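Local structure of uncharacterized protein (4O5J) at residues N104-F109 / G125-K130; C142-T147 / T210-M215; N218-G223 / L324-A329. The protein probably mediates bacterial adhesion to host cells by binding sialic acid-bearing carbohydrates through its extracellular domain at the Helicobacter pylori outer membrane. All coordinates share one frame; numbering follows the deposited sequence.

Contact 1 (N104-F109 / G125-K130); sequences NYFTFF and GNPPFK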
loop_
_atom_site.group_PDB
_atom_site.type_symbol
_atom_site.label_atom_id
_atom_site.label_comp_id
_atom_site.label_asym_id
_atom_site.label_seq_id
_atom_site.Cartn_x
_atom_site.Cartn_y
_atom_site.Cartn_z
ATOM N N ASN A 104 0.470 26.378 5.043
ATOM C CA ASN A 104 0.190 27.743 5.431
ATOM C C ASN A 104 1.441 28.546 5.729
ATOM O O ASN A 104 1.369 29.727 6.074
ATOM C CB ASN A 104 -0.795 27.805 6.580
ATOM C CG ASN A 104 -0.227 27.069 7.861
ATOM O OD1 ASN A 104 0.981 26.852 7.984
ATOM N ND2 ASN A 104 -1.091 26.682 8.763
ATOM N N TYR A 105 2.611 27.908 5.593
ATOM C CA TYR A 105 3.875 28.594 5.842
ATOM C C TYR A 105 4.982 27.710 5.308
ATOM O O TYR A 105 5.323 26.686 5.946
ATOM C CB TYR A 105 4.026 28.852 7.352
ATOM C CG TYR A 105 5.190 29.731 7.681
ATOM C CD1 TYR A 105 5.115 31.136 7.548
ATOM C CD2 TYR A 105 6.364 29.194 8.152
ATOM C CE1 TYR A 105 6.204 31.952 7.846
ATOM C CE2 TYR A 105 7.452 30.003 8.463
ATOM C CZ TYR A 105 7.371 31.351 8.308
ATOM O OH TYR A 105 8.474 32.096 8.595
ATOM N N PHE A 106 5.535 28.066 4.148
ATOM C CA PHE A 106 6.423 27.173 3.414
ATOM C C PHE A 106 7.770 26.936 4.123
ATOM O O PHE A 106 8.230 27.760 4.885
ATOM C CB PHE A 106 6.742 27.706 2.005
ATOM C CG PHE A 106 5.530 28.262 1.247
ATOM C CD1 PHE A 106 4.246 27.788 1.528
ATOM C CD2 PHE A 106 5.719 29.216 0.257
ATOM C CE1 PHE A 106 3.123 28.282 0.848
ATOM C CE2 PHE A 106 4.574 29.716 -0.473
ATOM C CZ PHE A 106 3.284 29.264 -0.145
ATOM N N THR A 107 8.381 25.807 3.780
ATOM C CA THR A 107 9.743 25.516 4.211
ATOM C C THR A 107 10.712 25.993 3.128
ATOM O O THR A 107 11.902 25.640 3.128
ATOM C CB THR A 107 9.913 24.010 4.449
ATOM O OG1 THR A 107 9.687 23.328 3.212
ATOM C CG2 THR A 107 8.928 23.513 5.505
ATOM N N PHE A 108 10.215 26.829 2.203
ATOM C CA PHE A 108 11.070 27.414 1.147
ATOM C C PHE A 108 10.530 28.799 0.802
ATOM O O PHE A 108 9.401 29.159 1.172
ATOM C CB PHE A 108 11.061 26.498 -0.088
ATOM C CG PHE A 108 9.672 26.115 -0.543
ATOM C CD1 PHE A 108 8.952 26.946 -1.454
ATOM C CD2 PHE A 108 9.070 24.951 -0.078
ATOM C CE1 PHE A 108 7.653 26.587 -1.879
ATOM C CE2 PHE A 108 7.781 24.579 -0.517
ATOM C CZ PHE A 108 7.054 25.415 -1.405
ATOM N N PHE A 109 11.335 29.583 0.081
ATOM C CA PHE A 109 10.979 30.933 -0.306
ATOM C C PHE A 109 10.548 30.968 -1.800
ATOM O O PHE A 109 11.284 30.500 -2.685
ATOM C CB PHE A 109 12.172 31.852 -0.134
ATOM C CG PHE A 109 11.928 33.267 -0.574
ATOM C CD1 PHE A 109 11.152 34.139 0.195
ATOM C CD2 PHE A 109 12.483 33.728 -1.793
ATOM C CE1 PHE A 109 10.918 35.456 -0.236
ATOM C CE2 PHE A 109 12.276 35.042 -2.207
ATOM C CZ PHE A 109 11.505 35.925 -1.416
ATOM N N GLY A 125 1.232 32.081 2.471
ATOM C CA GLY A 125 2.080 31.054 3.089
ATOM C C GLY A 125 3.555 31.284 2.838
ATOM O O GLY A 125 4.412 30.583 3.437
ATOM N N ASN A 126 3.908 32.260 2.001
ATOM C CA ASN A 126 5.298 32.501 1.665
ATOM C C ASN A 126 6.040 33.090 2.893
ATOM O O ASN A 126 5.631 34.086 3.411
ATOM C CB ASN A 126 5.412 33.490 0.521
ATOM C CG ASN A 126 6.711 33.360 -0.280
ATOM O OD1 ASN A 126 7.404 32.335 -0.221
ATOM N ND2 ASN A 126 6.994 34.374 -1.125
ATOM N N PRO A 127 7.129 32.447 3.337
ATOM C CA PRO A 127 7.835 33.002 4.513
ATOM C C PRO A 127 8.649 34.187 4.097
ATOM O O PRO A 127 8.912 34.361 2.919
ATOM C CB PRO A 127 8.816 31.867 4.916
ATOM C CG PRO A 127 9.114 31.106 3.667
ATOM C CD PRO A 127 7.766 31.200 2.799
ATOM N N PRO A 128 9.083 35.021 5.060
ATOM C CA PRO A 128 9.958 36.109 4.658
ATOM C C PRO A 128 11.326 35.615 4.118
ATOM O O PRO A 128 11.780 34.523 4.458
ATOM C CB PRO A 128 10.151 36.910 5.944
ATOM C CG PRO A 128 9.843 35.937 7.035
ATOM C CD PRO A 128 8.811 34.997 6.510
ATOM N N PHE A 129 11.975 36.454 3.305
ATOM C CA PHE A 129 13.220 36.094 2.672
ATOM C C PHE A 129 14.342 35.842 3.698
ATOM O O PHE A 129 15.206 34.983 3.459
ATOM C CB PHE A 129 13.659 37.204 1.772
ATOM C CG PHE A 129 14.913 36.910 1.044
ATOM C CD1 PHE A 129 14.992 35.824 0.159
ATOM C CD2 PHE A 129 16.020 37.723 1.198
ATOM C CE1 PHE A 129 16.173 35.541 -0.540
ATOM C CE2 PHE A 129 17.185 37.455 0.472
ATOM C CZ PHE A 129 17.252 36.360 -0.394
ATOM N N LYS A 130 14.349 36.567 4.830
ATOM C CA LYS A 130 15.396 36.406 5.863
ATOM C C LYS A 130 15.485 34.957 6.337
ATOM O O LYS A 130 16.487 34.517 6.888
ATOM C CB LYS A 130 15.096 37.289 7.042
ATOM C CG LYS A 130 13.943 36.856 7.879
ATOM C CD LYS A 130 13.667 37.903 8.979
ATOM C CE LYS A 130 12.404 37.473 9.749
ATOM N NZ LYS A 130 12.012 38.420 10.828
#
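Tyr105 and Gly125 bring two irregular loops to their closest backbone approach, CA to CA 4.1 Å. Phe106 N donates to Gly125 O over 2.8 Å, with 159° at the hydrogen. That carbonyl also receives a CA-H...O contact from Tyr105 CA, and Gly125 CA returns one to Asn104 O at 3.3 Å, so Gly125 both gives and receives at this crossing, through CA and O. Having no side chain, Gly125 can lie directly on the Phe106 ring: its CA makes a CH-pi contact 4.2 Å from the ring centroid. Gly125 O and Asn126 N sit over the same face, nearer the rim. The two loops belong to the loop-rich end of the largely helical SabA adhesion domain; segment 104-109 leads from helix 82-101 into strand 109-110, whereas the loop holding 125-130 runs into helix 130-135. Pro127 packs between the Tyr105 ring, Phe106 CB and Phe108 O. Its CD abuts Phe108 O at 3.1 Å and also meets Phe106 CB, while its CB rests against Tyr105 CZ at 3.7 Å. Beyond it, the Tyr105 hydroxyl reaches Pro128 CD. At the far end Phe109, with CG anti to the backbone N (chi1 177°), presents one ring face to the edge of Phe129 in a T-shaped pair. The centroids are 5.0 Å apart, and Phe129 CD1 lies over the centre of the Phe109 ring. Pro127 O lies in the plane of that ring at its edge, 3.5 Å from Phe109 CD1. Asn126 OD1 passes beside Phe106 CD2 and accepts from Val110 N, and Asn126 ND2 donates to Ala121 O.

Contact 2 (C142-T147 / T210-M215); sequences CAMDQT and TKTAMM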
loop_
_atom_site.group_PDB
_atom_site.type_symbol
_atom_site.label_atom_id
_atom_site.label_comp_id
_atom_site.label_asym_id
_atom_site.label_seq_id
_atom_site.Cartn_x
_atom_site.Cartn_y
_atom_site.Cartn_z
ATOM N N CYS A 142 17.275 27.074 -1.403
ATOM C CA CYS A 142 15.978 26.981 -0.714
ATOM C C CYS A 142 14.886 27.892 -1.321
ATOM O O CYS A 142 13.860 28.128 -0.685
ATOM C CB CYS A 142 16.093 27.261 0.773
ATOM S SG CYS A 142 17.256 26.077 1.569
ATOM N N ALA A 143 15.112 28.418 -2.526
ATOM C CA ALA A 143 14.105 29.231 -3.179
ATOM C C ALA A 143 13.416 28.469 -4.292
ATOM O O ALA A 143 13.963 27.506 -4.840
ATOM C CB ALA A 143 14.708 30.530 -3.686
ATOM N N MET A 144 12.202 28.889 -4.639
ATOM C CA MET A 144 11.465 28.238 -5.743
ATOM C C MET A 144 10.839 29.307 -6.665
ATOM O O MET A 144 10.321 30.320 -6.196
ATOM C CB MET A 144 10.378 27.342 -5.196
ATOM C CG MET A 144 9.676 26.553 -6.246
ATOM S SD MET A 144 8.286 25.639 -5.560
ATOM C CE MET A 144 9.118 24.523 -4.337
ATOM N N ASP A 145 10.915 29.072 -7.965
ATOM C CA ASP A 145 10.281 29.926 -8.973
ATOM C C ASP A 145 8.742 29.901 -8.774
ATOM O O ASP A 145 8.127 28.832 -8.520
ATOM C CB ASP A 145 10.675 29.414 -10.369
ATOM C CG ASP A 145 9.902 30.044 -11.420
ATOM O OD1 ASP A 145 10.484 30.878 -12.127
ATOM O OD2 ASP A 145 8.688 29.728 -11.535
ATOM N N GLN A 146 8.123 31.086 -8.871
ATOM C CA GLN A 146 6.664 31.217 -8.677
ATOM C C GLN A 146 5.848 30.307 -9.621
ATOM O O GLN A 146 4.831 29.740 -9.218
ATOM C CB GLN A 146 6.242 32.649 -8.870
ATOM C CG GLN A 146 4.799 32.907 -8.513
ATOM C CD GLN A 146 4.476 34.391 -8.549
ATOM O OE1 GLN A 146 5.346 35.219 -8.788
ATOM N NE2 GLN A 146 3.219 34.728 -8.302
ATOM N N THR A 147 6.308 30.129 -10.841
ATOM C CA THR A 147 5.568 29.306 -11.813
ATOM C C THR A 147 5.609 27.840 -11.384
ATOM O O THR A 147 4.615 27.113 -11.519
ATOM C CB THR A 147 6.170 29.407 -13.184
ATOM O OG1 THR A 147 6.177 30.766 -13.544
ATOM C CG2 THR A 147 5.382 28.615 -14.199
ATOM N N THR A 210 12.164 19.180 -8.238
ATOM C CA THR A 210 12.464 20.568 -8.066
ATOM C C THR A 210 13.612 20.719 -7.076
ATOM O O THR A 210 13.471 20.337 -5.893
ATOM C CB THR A 210 11.235 21.296 -7.517
ATOM O OG1 THR A 210 10.181 21.117 -8.450
ATOM C CG2 THR A 210 11.533 22.770 -7.345
ATOM N N LYS A 211 14.741 21.263 -7.540
ATOM C CA LYS A 211 15.940 21.393 -6.705
ATOM C C LYS A 211 15.802 22.534 -5.708
ATOM O O LYS A 211 16.556 23.485 -5.716
ATOM C CB LYS A 211 17.163 21.547 -7.556
ATOM C CG LYS A 211 17.442 20.288 -8.283
ATOM C CD LYS A 211 18.731 19.731 -7.742
ATOM C CE LYS A 211 19.886 20.764 -7.793
ATOM N NZ LYS A 211 21.238 20.169 -7.522
ATOM N N THR A 212 14.815 22.425 -4.853
ATOM C CA THR A 212 14.568 23.372 -3.800
ATOM C C THR A 212 14.591 22.594 -2.484
ATOM O O THR A 212 13.824 21.633 -2.313
ATOM C CB THR A 212 13.172 24.013 -3.979
ATOM O OG1 THR A 212 13.239 24.878 -5.160
ATOM C CG2 THR A 212 12.829 24.905 -2.776
ATOM N N ALA A 213 15.432 23.013 -1.548
ATOM C CA ALA A 213 15.533 22.287 -0.252
ATOM C C ALA A 213 14.465 22.751 0.700
ATOM O O ALA A 213 14.056 23.917 0.651
ATOM C CB ALA A 213 16.941 22.514 0.328
ATOM N N MET A 214 13.984 21.870 1.574
ATOM C CA MET A 214 13.018 22.301 2.564
ATOM C C MET A 214 13.683 22.617 3.903
ATOM O O MET A 214 14.517 21.823 4.424
ATOM C CB MET A 214 11.859 21.267 2.707
ATOM C CG MET A 214 12.279 19.892 3.115
ATOM S SD MET A 214 10.883 18.720 3.191
ATOM C CE MET A 214 9.894 19.369 4.557
ATOM N N MET A 215 13.326 23.759 4.490
ATOM C CA MET A 215 13.880 24.184 5.770
ATOM C C MET A 215 12.934 23.738 6.900
ATOM O O MET A 215 11.942 24.441 7.205
ATOM C CB MET A 215 14.031 25.703 5.773
ATOM C CG MET A 215 14.989 26.200 4.697
ATOM S SD MET A 215 15.135 28.028 4.609
ATOM C CE MET A 215 13.513 28.486 3.939
#
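Cys142 and Ala213 mark the closest backbone approach, CA to CA 4.7 Å, and the bond joining the segments comes from a side chain. Thr212 OG1 donates to Ala143 O over 2.7 Å, meeting the oxygen from above the carbonyl plane, 38° out of it. The first torsion of Thr212 (chi1 -70°) sets OG1 anti to the carbonyl carbon and turns CG2 toward Cys142, with Thr212 CG2 3.9 Å from Cys142 C. An inverse gamma turn centred on Lys211, closed by Thr212 N to Thr210 O, precedes this threonine. Met144 crosses Thr212 at about a right angle: its CB lies near OG1, and the bend at its last torsion brings CE to 4.0 Å from Thr212 CG2. At the other end Cys142 SG, bound to Cys136 in a disulfide, rests on Ala213 CB at 3.8 Å and on Met215 CG at 3.9 Å. The contact is buried among several elements. Strand 143-144 pairs in parallel with 109-110, and strand 214-215 runs antiparallel to 234-235; Met144 reaches helices 82-101 and 146-163, while Met215 packs on helix 130-135.

Contact 3 (N218-G223 / L324-A329); sequences NIVISG and LKIPNA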
loop_
_atom_site.group_PDB
_atom_site.type_symbol
_atom_site.label_atom_id
_atom_site.label_comp_id
_atom_site.label_asym_id
_atom_site.label_seq_id
_atom_site.Cartn_x
_atom_site.Cartn_y
_atom_site.Cartn_z
ATOM N N ASN A 218 11.539 26.013 9.618
ATOM C CA ASN A 218 10.369 26.877 9.366
ATOM C C ASN A 218 9.078 26.275 9.950
ATOM O O ASN A 218 8.088 27.009 10.154
ATOM C CB ASN A 218 10.183 27.152 7.850
ATOM C CG ASN A 218 11.045 28.292 7.366
ATOM O OD1 ASN A 218 12.027 28.677 8.007
ATOM N ND2 ASN A 218 10.673 28.875 6.197
ATOM N N ILE A 219 9.062 24.967 10.242
ATOM C CA ILE A 219 7.857 24.346 10.714
ATOM C C ILE A 219 7.706 24.500 12.233
ATOM O O ILE A 219 8.547 24.006 12.988
ATOM C CB ILE A 219 7.840 22.870 10.378
ATOM C CG1 ILE A 219 7.800 22.675 8.859
ATOM C CG2 ILE A 219 6.626 22.213 11.038
ATOM C CD1 ILE A 219 8.205 21.270 8.377
ATOM N N VAL A 220 6.630 25.157 12.673
ATOM C CA VAL A 220 6.344 25.345 14.080
ATOM C C VAL A 220 5.095 24.580 14.452
ATOM O O VAL A 220 3.989 24.913 14.014
ATOM C CB VAL A 220 6.124 26.814 14.428
ATOM C CG1 VAL A 220 5.952 26.988 15.980
ATOM C CG2 VAL A 220 7.327 27.674 13.916
ATOM N N ILE A 221 5.261 23.562 15.288
ATOM C CA ILE A 221 4.133 22.840 15.830
ATOM C C ILE A 221 4.316 22.726 17.327
ATOM O O ILE A 221 5.283 22.088 17.769
ATOM C CB ILE A 221 4.047 21.441 15.248
ATOM C CG1 ILE A 221 3.905 21.509 13.684
ATOM C CG2 ILE A 221 2.897 20.628 15.885
ATOM C CD1 ILE A 221 3.992 20.142 13.007
ATOM N N SER A 222 3.417 23.336 18.111
ATOM C CA SER A 222 3.530 23.320 19.566
ATOM C C SER A 222 3.564 21.916 20.111
ATOM O O SER A 222 2.776 21.081 19.733
ATOM C CB SER A 222 2.354 24.034 20.190
ATOM O OG SER A 222 2.548 25.402 19.966
ATOM N N GLY A 223 4.512 21.655 20.993
ATOM C CA GLY A 223 4.621 20.359 21.644
ATOM C C GLY A 223 5.387 19.399 20.752
ATOM O O GLY A 223 5.551 18.253 21.074
ATOM N N LEU A 324 -1.572 21.065 12.822
ATOM C CA LEU A 324 -1.348 22.011 13.914
ATOM C C LEU A 324 -0.266 23.033 13.547
ATOM O O LEU A 324 0.068 23.906 14.337
ATOM C CB LEU A 324 -0.932 21.280 15.211
ATOM C CG LEU A 324 -2.101 20.472 15.764
ATOM C CD1 LEU A 324 -1.608 19.505 16.822
ATOM C CD2 LEU A 324 -3.199 21.388 16.303
ATOM N N LYS A 325 0.296 22.916 12.359
ATOM C CA LYS A 325 1.327 23.847 11.928
ATOM C C LYS A 325 0.834 25.282 11.972
ATOM O O LYS A 325 -0.264 25.557 11.508
ATOM C CB LYS A 325 1.803 23.477 10.555
ATOM C CG LYS A 325 2.981 24.246 10.034
ATOM C CD LYS A 325 3.358 23.642 8.667
ATOM C CE LYS A 325 4.216 24.641 7.896
ATOM N NZ LYS A 325 4.406 24.237 6.493
ATOM N N ILE A 326 1.581 26.191 12.595
ATOM C CA ILE A 326 1.167 27.587 12.624
ATOM C C ILE A 326 2.205 28.450 11.991
ATOM O O ILE A 326 3.391 28.176 12.105
ATOM C CB ILE A 326 0.866 28.092 14.013
ATOM C CG1 ILE A 326 2.074 27.943 14.910
ATOM C CG2 ILE A 326 -0.429 27.364 14.580
ATOM C CD1 ILE A 326 1.757 27.629 16.399
ATOM N N PRO A 327 1.762 29.476 11.273
ATOM C CA PRO A 327 2.775 30.261 10.579
ATOM C C PRO A 327 3.513 31.161 11.521
ATOM O O PRO A 327 3.021 31.523 12.552
ATOM C CB PRO A 327 1.964 31.066 9.514
ATOM C CG PRO A 327 0.569 31.079 9.994
ATOM C CD PRO A 327 0.383 29.876 10.922
ATOM N N ASN A 328 4.717 31.487 11.168
ATOM C CA ASN A 328 5.510 32.387 11.961
ATOM C C ASN A 328 5.259 33.926 11.656
ATOM O O ASN A 328 5.776 34.783 12.349
ATOM C CB ASN A 328 6.960 31.964 11.744
ATOM C CG ASN A 328 7.894 32.605 12.703
ATOM O OD1 ASN A 328 8.292 33.763 12.528
ATOM N ND2 ASN A 328 8.248 31.874 13.719
ATOM N N ALA A 329 4.461 34.256 10.632
ATOM C CA ALA A 329 4.142 35.649 10.217
ATOM C C ALA A 329 2.891 35.591 9.297
ATOM O O ALA A 329 2.694 34.560 8.568
ATOM C CB ALA A 329 5.334 36.347 9.514
HETATM O O HOH W 1 5.263 26.676 10.584
HETATM O O HOH W 2 0.854 24.143 17.051
#
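Val220 O accepts from Ile326 N over 3.1 Å with the donor nearly along the C=O axis, the direct bond between two loops at the loop-rich end of the largely helical SabA adhesion domain. One loop follows strand 214-215; the other follows helix 313-320. Lys325 threads inward from this crossing, its CG anti to the backbone N (chi1 -173°) and the chain extended beyond. Lys325 CB lies 4.3 Å from Ile221 CG1, and CG passes Val220 O. CD carries the chain onward to CE, which meets Ile219 CG1 at 4.2 Å, the two side chains crossing at about a right angle. NZ ends among backbone carbonyl oxygens, hydrogen-bonding to the O atoms of Ser99 and Leu100 in the last turn of helix 82-101, of Ala102 just past it, and of Tyr105. The carbonyls converging there would be expected to stabilise its positive charge. Nearer the surface, Ile326 CG1 touches Val220 CG1 at 4.1 Å; Ile221 CG2 touches Leu324 CB. Two waters bridge the backbones. One accepts from Val220 N and donates to both Asn218 O and Ile326 O; the other accepts from Ser222 N at 2.9 Å and donates to Leu324 O at 2.8 Å.

In the fold
All three contacts lie on the same side of the chain's centre. Contact 1 is the hub, about 10 Å from contact 2 and 12 Å from contact 3, centre to centre. Its 104-109 segment hydrogen-bonds to both, whereas contacts 2 and 3 only adjoin in sequence. Helix 130-135 is touched by Tyr105 and Phe109 of contact 1 and Met215 of contact 2; helix 82-101 meets Met144 of contact 2 and Lys325 of contact 3. The chemistry differs with place: buried contact 2 relies on sulfur, methyl groups and a side-chain hydroxyl bond, while contacts 1 and 3 each have a direct backbone bond, joined in partly buried contact 1 by aromatic rings and prolines and in contact 3, reaching the surface, by bridging waters, aliphatic side chains and the Lys325 amine.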